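Putative glucoamylase (PDB 4GL3) probably hydrolyses glycosidic bonds in alpha-glucan-type carbohydrates, as a glucoamylase-like enzyme. Local coordinates at residues Ile281-Cys286 with Lys299-Thr304. Sequence-based numbering, arbitrary orientation.
Sequences INRAYC and KCWGLT
Leu303 N donates to Asn282 OD1 at 2.9 Å, nearly straight at 172° and on a lone pair in the carbonyl plane of the amide. From the same side chain Asn282 ND2 returns a more bent bond of 3.1 Å to Leu303 O, so one carboxamide reads both the N-H and the C=O of a single residue. This pairing docks the loop before strand 305-306 onto helix 271-288, in a largely helical chain consistent with the six-hairpin clan to which this family belongs. With CG anti to the backbone N (chi1 -166°), the carboxamide continues from a CB that already points at the loop. An alanine in place of Asn282 would probably cost Leu303 N and O their bonds to this side chain and open a gap between helix and loop. One turn along, Cys286 SG accepts from Gly302 N at 3.6 Å, a long but straight bond. At phi 123° a side chain on Gly302 would collide with the carbonyl O of Trp301. Next to it, Trp301 turns its indole over the aliphatic part of Arg283: Arg283 CG lies 3.9 Å from the centroid of the Trp301 five-membered ring and close to its normal, a CH-pi contact. Arg283 CZ, 5.8 Å from the same centroid, adds at most a weak cation-pi attraction, and Arg283 also makes a cation-pi contact with Tyr339. Trp301 NE1 bonds to Tyr339 O, tying the indole to helix 337-349. On the Leu303 side, Tyr285, whose hydroxyl bonds to Asp320, crosses Leu303 at about a right angle, with Tyr285 CE2 3.6 Å from Leu303 CD1.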
loop_
_atom_site.group_PDB
_atom_site.type_symbol
_atom_site.label_atom_id
_atom_site.label_comp_id
_atom_site.label_asym_id
_atom_site.label_seq_id
_atom_site.Cartn_x
_atom_site.Cartn_y
_atom_site.Cartn_z
ATOM N N ILE A 281 -5.406 -18.642 2.744
ATOM C CA ILE A 281 -6.548 -18.955 1.885
ATOM C C ILE A 281 -6.259 -18.668 0.388
ATOM O O ILE A 281 -6.576 -19.487 -0.469
ATOM C CB ILE A 281 -7.802 -18.218 2.385
ATOM C CG1 ILE A 281 -8.274 -18.851 3.712
ATOM C CG2 ILE A 281 -8.902 -18.222 1.320
ATOM C CD1 ILE A 281 -9.222 -17.928 4.509
ATOM N N ASN A 282 -5.662 -17.516 0.092
ATOM C CA ASN A 282 -5.272 -17.144 -1.284
ATOM C C ASN A 282 -4.305 -18.196 -1.857
ATOM O O ASN A 282 -4.489 -18.742 -2.965
ATOM C CB ASN A 282 -4.681 -15.719 -1.230
ATOM C CG ASN A 282 -4.553 -15.066 -2.582
ATOM O OD1 ASN A 282 -3.606 -15.361 -3.326
ATOM N ND2 ASN A 282 -5.479 -14.125 -2.902
ATOM N N ARG A 283 -3.317 -18.563 -1.044
ATOM C CA ARG A 283 -2.415 -19.642 -1.401
ATOM C C ARG A 283 -3.124 -20.976 -1.583
ATOM O O ARG A 283 -2.846 -21.691 -2.546
ATOM C CB ARG A 283 -1.292 -19.779 -0.366
ATOM C CG ARG A 283 -0.365 -20.943 -0.628
ATOM C CD ARG A 283 0.714 -21.041 0.446
ATOM N NE ARG A 283 1.597 -22.195 0.284
ATOM C CZ ARG A 283 1.359 -23.395 0.810
ATOM N NH1 ARG A 283 0.262 -23.609 1.515
ATOM N NH2 ARG A 283 2.215 -24.382 0.645
ATOM N N ALA A 284 -4.009 -21.345 -0.652
ATOM C CA ALA A 284 -4.724 -22.628 -0.750
ATOM C C ALA A 284 -5.572 -22.667 -2.022
ATOM O O ALA A 284 -5.652 -23.715 -2.681
ATOM C CB ALA A 284 -5.593 -22.929 0.495
ATOM N N TYR A 285 -6.193 -21.535 -2.376
ATOM C CA TYR A 285 -6.954 -21.471 -3.618
ATOM C C TYR A 285 -6.036 -21.837 -4.801
ATOM O O TYR A 285 -6.409 -22.644 -5.673
ATOM C CB TYR A 285 -7.633 -20.114 -3.851
ATOM C CG TYR A 285 -8.246 -20.023 -5.230
ATOM C CD1 TYR A 285 -9.517 -20.491 -5.475
ATOM C CD2 TYR A 285 -7.511 -19.562 -6.296
ATOM C CE1 TYR A 285 -10.080 -20.435 -6.739
ATOM C CE2 TYR A 285 -8.038 -19.529 -7.566
ATOM C CZ TYR A 285 -9.326 -19.956 -7.784
ATOM O OH TYR A 285 -9.839 -19.938 -9.052
ATOM N N CYS A 286 -4.835 -21.278 -4.805
ATOM C CA CYS A 286 -3.929 -21.494 -5.920
ATOM C C CYS A 286 -3.478 -22.923 -5.999
ATOM O O CYS A 286 -3.350 -23.492 -7.109
ATOM C CB CYS A 286 -2.759 -20.510 -5.837
ATOM S SG CYS A 286 -3.261 -18.767 -6.125
ATOM N N LYS A 299 4.741 -23.276 -5.363
ATOM C CA LYS A 299 5.837 -22.419 -5.802
ATOM C C LYS A 299 5.305 -21.202 -6.511
ATOM O O LYS A 299 6.011 -20.238 -6.686
ATOM C CB LYS A 299 6.750 -23.209 -6.741
ATOM C CG LYS A 299 7.425 -24.364 -6.026
ATOM C CD LYS A 299 8.774 -24.713 -6.624
ATOM C CE LYS A 299 9.525 -25.695 -5.728
ATOM N NZ LYS A 299 9.512 -25.218 -4.306
ATOM N N CYS A 300 4.041 -21.246 -6.902
ATOM C CA CYS A 300 3.498 -20.275 -7.809
ATOM C C CYS A 300 2.056 -19.954 -7.403
ATOM O O CYS A 300 1.106 -20.591 -7.861
ATOM C CB CYS A 300 3.589 -20.851 -9.212
ATOM S SG CYS A 300 3.220 -19.660 -10.478
ATOM N N TRP A 301 1.941 -18.991 -6.488
ATOM C CA TRP A 301 0.666 -18.558 -5.916
ATOM C C TRP A 301 0.681 -17.067 -5.706
ATOM O O TRP A 301 1.751 -16.446 -5.685
ATOM C CB TRP A 301 0.394 -19.242 -4.572
ATOM C CG TRP A 301 1.383 -18.952 -3.469
ATOM C CD1 TRP A 301 2.575 -19.581 -3.257
ATOM C CD2 TRP A 301 1.256 -17.979 -2.404
ATOM N NE1 TRP A 301 3.199 -19.062 -2.139
ATOM C CE2 TRP A 301 2.418 -18.078 -1.604
ATOM C CE3 TRP A 301 0.292 -17.029 -2.068
ATOM C CZ2 TRP A 301 2.620 -17.286 -0.487
ATOM C CZ3 TRP A 301 0.503 -16.236 -0.974
ATOM C CH2 TRP A 301 1.656 -16.366 -0.194
ATOM N N GLY A 302 -0.523 -16.511 -5.548
ATOM C CA GLY A 302 -0.717 -15.117 -5.185
ATOM C C GLY A 302 -1.564 -14.416 -6.222
ATOM O O GLY A 302 -1.079 -14.087 -7.311
ATOM N N LEU A 303 -2.830 -14.170 -5.871
ATOM C CA LEU A 303 -3.779 -13.440 -6.725
ATOM C C LEU A 303 -4.151 -12.069 -6.127
ATOM O O LEU A 303 -4.607 -11.960 -4.976
ATOM C CB LEU A 303 -5.050 -14.281 -6.920
ATOM C CG LEU A 303 -4.894 -15.671 -7.543
ATOM C CD1 LEU A 303 -6.228 -16.414 -7.511
ATOM C CD2 LEU A 303 -4.324 -15.578 -8.953
ATOM N N THR A 304 -3.935 -11.024 -6.926
ATOM C CA THR A 304 -4.292 -9.665 -6.572
ATOM C C THR A 304 -4.484 -8.819 -7.858
ATOM O O THR A 304 -4.226 -9.284 -8.979
ATOM C CB THR A 304 -3.223 -9.065 -5.664
ATOM O OG1 THR A 304 -3.720 -7.881 -5.053
ATOM C CG2 THR A 304 -1.905 -8.734 -6.437
#